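Local atomic coordinates of ethylbenzene dehydrogenase alpha-subunit (Aromatoleum aromaticum, PDB entry 2IVF), a protein that belongs to the molybdopterin oxidoreductase family and, as the alpha-subunit of a three-subunit enzyme, binds MGD, MD1 and an iron/sulfur cluster. Residues R142-P146 and P681-R685; K341-A345 and K354-F358. All coordinates share one frame. Residue numbers count along the deposited sequence, not the author numbering.

Contact 1: R142-P146 and P681-R685; sequences RVKYP and PGECR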
ATOM      1  N   ARG A 142      -9.177  14.287  -9.075  1.00 24.34           N
ATOM      2  CA  ARG A 142     -10.573  13.959  -9.341  1.00 24.07           C
ATOM      3  C   ARG A 142     -11.150  14.634 -10.555  1.00 24.01           C
ATOM      4  O   ARG A 142     -10.916  15.809 -10.785  1.00 24.09           O
ATOM      5  CB  ARG A 142     -11.441  14.328  -8.159  1.00 24.19           C
ATOM      6  CG  ARG A 142     -11.165  13.540  -6.959  1.00 23.22           C
ATOM      7  CD  ARG A 142     -12.305  13.732  -5.967  1.00 24.93           C
ATOM      8  NE  ARG A 142     -13.483  13.000  -6.396  1.00 22.87           N
ATOM      9  CZ  ARG A 142     -14.523  12.726  -5.622  1.00 23.66           C
ATOM     10  NH1 ARG A 142     -14.534  13.114  -4.369  1.00 26.63           N
ATOM     11  NH2 ARG A 142     -15.558  12.031  -6.117  1.00 25.05           N
ATOM     12  N   VAL A 143     -11.931  13.868 -11.304  1.00 24.44           N
ATOM     13  CA  VAL A 143     -12.799  14.394 -12.318  1.00 24.96           C
ATOM     14  C   VAL A 143     -14.210  14.534 -11.717  1.00 24.91           C
ATOM     15  O   VAL A 143     -14.749  13.601 -11.111  1.00 23.27           O
ATOM     16  CB  VAL A 143     -12.699  13.561 -13.568  1.00 25.83           C
ATOM     17  CG1 VAL A 143     -11.263  13.618 -14.047  1.00 26.59           C
ATOM     18  CG2 VAL A 143     -13.050  12.118 -13.317  1.00 29.26           C
ATOM     19  N   LYS A 144     -14.731  15.749 -11.809  1.00 24.49           N
ATOM     20  CA  LYS A 144     -15.962  16.141 -11.145  1.00 25.76           C
ATOM     21  C   LYS A 144     -17.050  16.561 -12.121  1.00 24.93           C
ATOM     22  O   LYS A 144     -18.217  16.714 -11.720  1.00 25.30           O
ATOM     23  CB  LYS A 144     -15.665  17.281 -10.136  1.00 26.08           C
ATOM     24  CG  LYS A 144     -14.934  16.806  -8.873  1.00 28.89           C
ATOM     25  CD  LYS A 144     -14.627  17.937  -7.822  1.00 28.92           C
ATOM     26  CE  LYS A 144     -14.186  19.253  -8.415  1.00 31.59           C
ATOM     27  NZ  LYS A 144     -13.869  20.289  -7.358  1.00 31.67           N
ATOM     28  N   TYR A 145     -16.693  16.728 -13.392  1.00 25.17           N
ATOM     29  CA  TYR A 145     -17.638  17.121 -14.409  1.00 25.18           C
ATOM     30  C   TYR A 145     -17.391  16.330 -15.652  1.00 23.30           C
ATOM     31  O   TYR A 145     -16.238  15.944 -15.922  1.00 21.25           O
ATOM     32  CB  TYR A 145     -17.543  18.617 -14.749  1.00 26.96           C
ATOM     33  CG  TYR A 145     -17.815  19.474 -13.563  1.00 27.72           C
ATOM     34  CD1 TYR A 145     -19.104  19.793 -13.207  1.00 29.50           C
ATOM     35  CD2 TYR A 145     -16.787  19.919 -12.755  1.00 29.22           C
ATOM     36  CE1 TYR A 145     -19.373  20.525 -12.079  1.00 31.02           C
ATOM     37  CE2 TYR A 145     -17.051  20.662 -11.608  1.00 29.62           C
ATOM     38  CZ  TYR A 145     -18.341  20.963 -11.292  1.00 31.22           C
ATOM     39  OH  TYR A 145     -18.637  21.718 -10.194  1.00 32.07           O
ATOM     40  N   PRO A 146     -18.445  16.093 -16.412  1.00 21.74           N
ATOM     41  CA  PRO A 146     -18.207  15.377 -17.659  1.00 21.10           C
ATOM     42  C   PRO A 146     -17.303  16.178 -18.541  1.00 21.36           C
ATOM     43  O   PRO A 146     -17.491  17.390 -18.670  1.00 20.84           O
ATOM     44  CB  PRO A 146     -19.584  15.256 -18.278  1.00 20.25           C
ATOM     45  CG  PRO A 146     -20.541  15.411 -17.159  1.00 21.74           C
ATOM     46  CD  PRO A 146     -19.882  16.375 -16.210  1.00 22.80           C
ATOM     47  N   PRO A 681     -19.207  15.273  -5.134  1.00 25.48           N
ATOM     48  CA  PRO A 681     -19.008  16.667  -5.527  1.00 24.65           C
ATOM     49  C   PRO A 681     -19.323  16.898  -6.985  1.00 25.11           C
ATOM     50  O   PRO A 681     -19.381  15.945  -7.762  1.00 23.28           O
ATOM     51  CB  PRO A 681     -17.518  16.877  -5.333  1.00 25.01           C
ATOM     52  CG  PRO A 681     -16.897  15.518  -5.598  1.00 24.29           C
ATOM     53  CD  PRO A 681     -17.957  14.495  -5.220  1.00 25.44           C
ATOM     54  N   GLY A 682     -19.455  18.172  -7.349  1.00 24.51           N
ATOM     55  CA  GLY A 682     -19.609  18.584  -8.745  1.00 25.05           C
ATOM     56  C   GLY A 682     -20.788  17.842  -9.344  1.00 24.76           C
ATOM     57  O   GLY A 682     -21.871  17.857  -8.784  1.00 24.73           O
ATOM     58  N   GLU A 683     -20.571  17.165 -10.459  1.00 23.98           N
ATOM     59  CA  GLU A 683     -21.648  16.388 -11.071  1.00 24.49           C
ATOM     60  C   GLU A 683     -21.311  14.906 -11.108  1.00 24.41           C
ATOM     61  O   GLU A 683     -21.715  14.170 -12.034  1.00 23.62           O
ATOM     62  CB  GLU A 683     -21.975  16.931 -12.468  1.00 24.80           C
ATOM     63  CG  GLU A 683     -22.484  18.371 -12.411  1.00 26.09           C
ATOM     64  CD  GLU A 683     -22.629  18.987 -13.792  1.00 26.91           C
ATOM     65  OE1 GLU A 683     -22.437  18.278 -14.796  1.00 31.19           O
ATOM     66  OE2 GLU A 683     -22.934  20.190 -13.869  1.00 28.20           O
ATOM     67  N   CYS A 684     -20.557  14.480 -10.096  1.00 23.62           N
ATOM     68  CA  CYS A 684     -20.245  13.075  -9.905  1.00 24.21           C
ATOM     69  C   CYS A 684     -21.501  12.244  -9.711  1.00 24.14           C
ATOM     70  O   CYS A 684     -22.345  12.572  -8.908  1.00 23.97           O
ATOM     71  CB  CYS A 684     -19.338  12.901  -8.694  1.00 24.18           C
ATOM     72  SG  CYS A 684     -17.671  13.484  -9.017  1.00 26.24           S
ATOM     73  N   ARG A 685     -21.610  11.149 -10.449  1.00 23.74           N
ATOM     74  CA  ARG A 685     -22.761  10.255 -10.341  1.00 23.06           C
ATOM     75  C   ARG A 685     -22.323   8.856  -9.897  1.00 23.10           C
ATOM     76  O   ARG A 685     -21.166   8.470 -10.073  1.00 21.85           O
ATOM     77  CB  ARG A 685     -23.437  10.114 -11.689  1.00 23.43           C
ATOM     78  CG  ARG A 685     -24.234  11.314 -12.124  1.00 23.28           C
ATOM     79  CD  ARG A 685     -25.017  11.006 -13.337  1.00 25.07           C
ATOM     80  NE  ARG A 685     -25.644  12.212 -13.872  1.00 27.12           N
ATOM     81  CZ  ARG A 685     -26.944  12.442 -13.877  1.00 30.54           C
ATOM     82  NH1 ARG A 685     -27.803  11.567 -13.363  1.00 31.66           N
ATOM     83  NH2 ARG A 685     -27.388  13.574 -14.384  1.00 30.37           N
TER

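Contact 2: K341-A345 and K354-F358; sequences KFLSA and KQFYF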
ATOM      1  N   LYS A 341      -0.295 -43.085 -21.691  1.00 23.85           N
ATOM      2  CA  LYS A 341      -1.620 -42.664 -21.281  1.00 24.19           C
ATOM      3  C   LYS A 341      -2.119 -43.575 -20.177  1.00 23.20           C
ATOM      4  O   LYS A 341      -1.733 -44.751 -20.099  1.00 21.78           O
ATOM      5  CB  LYS A 341      -2.549 -42.641 -22.519  1.00 24.53           C
ATOM      6  CG  LYS A 341      -2.468 -41.265 -23.246  1.00 25.27           C
ATOM      7  CD  LYS A 341      -2.732 -41.347 -24.709  1.00 26.50           C
ATOM      8  CE  LYS A 341      -2.327 -40.057 -25.442  1.00 26.20           C
ATOM      9  NZ  LYS A 341      -2.820 -38.793 -24.814  1.00 26.52           N
ATOM     10  N   PHE A 342      -2.950 -43.030 -19.299  1.00 22.91           N
ATOM     11  CA  PHE A 342      -3.527 -43.839 -18.229  1.00 22.87           C
ATOM     12  C   PHE A 342      -4.126 -45.127 -18.818  1.00 22.94           C
ATOM     13  O   PHE A 342      -4.786 -45.107 -19.881  1.00 21.60           O
ATOM     14  CB  PHE A 342      -4.604 -43.083 -17.455  1.00 23.44           C
ATOM     15  CG  PHE A 342      -4.081 -41.972 -16.576  1.00 22.56           C
ATOM     16  CD1 PHE A 342      -3.448 -42.249 -15.372  1.00 22.53           C
ATOM     17  CD2 PHE A 342      -4.265 -40.643 -16.945  1.00 22.68           C
ATOM     18  CE1 PHE A 342      -2.976 -41.222 -14.554  1.00 22.89           C
ATOM     19  CE2 PHE A 342      -3.819 -39.617 -16.161  1.00 22.87           C
ATOM     20  CZ  PHE A 342      -3.162 -39.897 -14.937  1.00 23.93           C
ATOM     21  N   LEU A 343      -3.868 -46.241 -18.136  1.00 22.28           N
ATOM     22  CA  LEU A 343      -4.511 -47.504 -18.469  1.00 22.45           C
ATOM     23  C   LEU A 343      -6.002 -47.363 -18.212  1.00 22.67           C
ATOM     24  O   LEU A 343      -6.393 -46.996 -17.094  1.00 22.88           O
ATOM     25  CB  LEU A 343      -3.953 -48.624 -17.603  1.00 22.55           C
ATOM     26  CG  LEU A 343      -4.537 -50.011 -17.847  1.00 21.75           C
ATOM     27  CD1 LEU A 343      -4.289 -50.401 -19.286  1.00 22.26           C
ATOM     28  CD2 LEU A 343      -3.924 -51.002 -16.854  1.00 22.21           C
ATOM     29  N   SER A 344      -6.814 -47.630 -19.240  1.00 22.68           N
ATOM     30  CA  SER A 344      -8.260 -47.502 -19.139  1.00 22.50           C
ATOM     31  C   SER A 344      -8.959 -48.840 -19.295  1.00 22.72           C
ATOM     32  O   SER A 344      -8.387 -49.819 -19.813  1.00 21.75           O
ATOM     33  CB  SER A 344      -8.810 -46.522 -20.172  1.00 22.40           C
ATOM     34  OG  SER A 344      -9.027 -47.137 -21.429  1.00 22.71           O
ATOM     35  N   ALA A 345     -10.199 -48.885 -18.818  1.00 23.22           N
ATOM     36  CA  ALA A 345     -10.999 -50.093 -18.884  1.00 23.26           C
ATOM     37  C   ALA A 345     -11.303 -50.396 -20.341  1.00 23.83           C
ATOM     38  O   ALA A 345     -11.444 -51.551 -20.708  1.00 22.77           O
ATOM     39  CB  ALA A 345     -12.263 -49.930 -18.084  1.00 22.42           C
ATOM     40  N   LYS A 354     -12.491 -43.610 -19.260  1.00 24.47           N
ATOM     41  CA  LYS A 354     -12.035 -42.854 -18.118  1.00 24.44           C
ATOM     42  C   LYS A 354     -12.117 -43.687 -16.839  1.00 23.45           C
ATOM     43  O   LYS A 354     -12.074 -43.142 -15.755  1.00 22.48           O
ATOM     44  CB  LYS A 354     -12.829 -41.549 -18.021  1.00 24.73           C
ATOM     45  CG  LYS A 354     -12.551 -40.616 -19.225  1.00 25.34           C
ATOM     46  CD  LYS A 354     -12.492 -39.172 -18.855  1.00 26.23           C
ATOM     47  CE  LYS A 354     -13.858 -38.573 -18.590  1.00 28.81           C
ATOM     48  NZ  LYS A 354     -13.721 -37.175 -18.106  1.00 26.65           N
ATOM     49  N   GLN A 355     -12.243 -45.010 -16.976  1.00 22.40           N
ATOM     50  CA  GLN A 355     -12.099 -45.900 -15.840  1.00 22.08           C
ATOM     51  C   GLN A 355     -10.629 -46.297 -15.753  1.00 21.61           C
ATOM     52  O   GLN A 355     -10.061 -46.890 -16.675  1.00 21.66           O
ATOM     53  CB  GLN A 355     -13.000 -47.121 -15.969  1.00 21.64           C
ATOM     54  CG  GLN A 355     -12.808 -48.184 -14.866  1.00 22.79           C
ATOM     55  CD  GLN A 355     -13.143 -47.668 -13.467  1.00 23.51           C
ATOM     56  OE1 GLN A 355     -14.303 -47.428 -13.153  1.00 25.10           O
ATOM     57  NE2 GLN A 355     -12.135 -47.517 -12.629  1.00 21.94           N
ATOM     58  N   PHE A 356     -10.011 -45.976 -14.634  1.00 20.87           N
ATOM     59  CA  PHE A 356      -8.573 -46.184 -14.491  1.00 20.84           C
ATOM     60  C   PHE A 356      -8.265 -47.228 -13.434  1.00 20.82           C
ATOM     61  O   PHE A 356      -9.195 -47.788 -12.818  1.00 20.12           O
ATOM     62  CB  PHE A 356      -7.872 -44.866 -14.242  1.00 20.89           C
ATOM     63  CG  PHE A 356      -8.148 -43.837 -15.282  1.00 20.84           C
ATOM     64  CD1 PHE A 356      -7.941 -44.102 -16.622  1.00 22.16           C
ATOM     65  CD2 PHE A 356      -8.597 -42.589 -14.930  1.00 21.05           C
ATOM     66  CE1 PHE A 356      -8.191 -43.151 -17.567  1.00 20.59           C
ATOM     67  CE2 PHE A 356      -8.843 -41.634 -15.888  1.00 21.21           C
ATOM     68  CZ  PHE A 356      -8.631 -41.914 -17.199  1.00 19.44           C
ATOM     69  N   TYR A 357      -6.972 -47.528 -13.264  1.00 20.51           N
ATOM     70  CA  TYR A 357      -6.557 -48.657 -12.450  1.00 20.84           C
ATOM     71  C   TYR A 357      -5.488 -48.372 -11.426  1.00 20.90           C
ATOM     72  O   TYR A 357      -4.553 -47.598 -11.671  1.00 20.67           O
ATOM     73  CB  TYR A 357      -6.049 -49.773 -13.339  1.00 20.59           C
ATOM     74  CG  TYR A 357      -7.133 -50.419 -14.164  1.00 21.74           C
ATOM     75  CD1 TYR A 357      -7.800 -51.543 -13.697  1.00 21.06           C
ATOM     76  CD2 TYR A 357      -7.512 -49.882 -15.383  1.00 21.85           C
ATOM     77  CE1 TYR A 357      -8.782 -52.104 -14.397  1.00 21.11           C
ATOM     78  CE2 TYR A 357      -8.496 -50.449 -16.108  1.00 22.23           C
ATOM     79  CZ  TYR A 357      -9.127 -51.573 -15.619  1.00 22.21           C
ATOM     80  OH  TYR A 357     -10.110 -52.185 -16.346  1.00 21.03           O
ATOM     81  N   PHE A 358      -5.659 -49.015 -10.272  1.00 21.64           N
ATOM     82  CA  PHE A 358      -4.598 -49.243  -9.308  1.00 22.23           C
ATOM     83  C   PHE A 358      -3.973 -50.608  -9.589  1.00 23.24           C
ATOM     84  O   PHE A 358      -4.523 -51.429 -10.337  1.00 21.35           O
ATOM     85  CB  PHE A 358      -5.142 -49.321  -7.883  1.00 23.32           C
ATOM     86  CG  PHE A 358      -5.818 -48.072  -7.388  1.00 22.70           C
ATOM     87  CD1 PHE A 358      -5.207 -46.858  -7.446  1.00 24.63           C
ATOM     88  CD2 PHE A 358      -7.070 -48.144  -6.800  1.00 24.55           C
ATOM     89  CE1 PHE A 358      -5.829 -45.721  -6.935  1.00 24.21           C
ATOM     90  CE2 PHE A 358      -7.693 -47.010  -6.292  1.00 24.28           C
ATOM     91  CZ  PHE A 358      -7.067 -45.800  -6.355  1.00 24.71           C
TER
HETATM   92  O   HOH W   1      -4.995 -46.537 -14.935  1.00 26.60           O

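Contact 1: R142-P146 and P681-R685
Arg142 lays one face of its guanidinium against the ring of Pro681, with NH2 3.6 Å from Pro681 CD, while a salt bridge to Glu657 holds its charge. The proline opens a beta turn close to type II′, closed by Cys684 N bonding to Pro681 O at 3.0 Å, and this turn docks on the loop leading into strand 147-149 of the mixed sheet in the molybdopterin oxidoreductase fold. Gly682 shows how turn geometry and close packing can favour the same residue: it takes the positive phi that glycine tolerates best, and a CB there would clash with Lys144 O. That absence of a side chain lets Tyr145 bring OH to 3.6 Å from Gly682 CA. At the end of the turn, Cys684 SG sits 3.6 Å from Val143 O. Glu683 meets the Tyr145 ring at its edge and sends its carboxylate to a salt bridge with Arg160. One hydrogen bond joins the two backbones, running nearly straight from Glu683 N to Lys144 O at 2.7 Å.

Contact 2: K341-A345 and K354-F358
Gln355 makes the first link, and does so through its backbone: its O accepts a hydrogen bond from Ala345 N at 2.9 Å and also receives a CA-H...O contact from Ser344 CA at 3.1 Å. The side chain leads away from the 341-345 loop, NE2 bonding to Phe356 O at 3.0 Å and to Ala369 O on strand 365-369. Phe356 comes next. Its CD1 lies 3.6 Å from Phe342 CB, and the two rings meet obliquely, centroids 5.2 Å apart and planes at 38°; its CA approaches Leu343 O at 3.5 Å. Tyr357 then packs its CD2 3.9 Å from Leu343 CG and reaches along the loop until its OH is 3.4 Å from Ala345 CA. A bound water bridges the backbones here, hydrogen-bonded to Leu343 O at 2.6 Å and accepting from Tyr357 N at 2.8 Å. Ser344 meanwhile is the N-cap of helix 345-349, its side chain capping a backbone N just ahead while Asp347 bonds back to Ser344 N, in the manner of a capping box. After this helix the chain folds back, laying the start of strand 356-360, first of a beta hairpin with 365-369, against the helix's capped N-terminus and the loop before it.

The two contacts illustrate closure at different scales within one molybdopterin oxidoreductase chain. Contact 1 joins segments 535 residues apart in sequence, whereas contact 2 closes a local excursion of the chain and is nested inside the loop that contact 1 completes. They lie on opposite sides of the chain's centre, 31 and 34 Å from it, with their own centres 63 Å apart and nearest atoms about 47 Å apart, so neither touches the other. Contact 1 lies near a ligand without reaching it: the side chain of Val143 is about 8 Å from bound MD1. That same side chain packs on Tyr104 of the beta-subunit. At contact 2, by contrast, no other protein chain touches either segment.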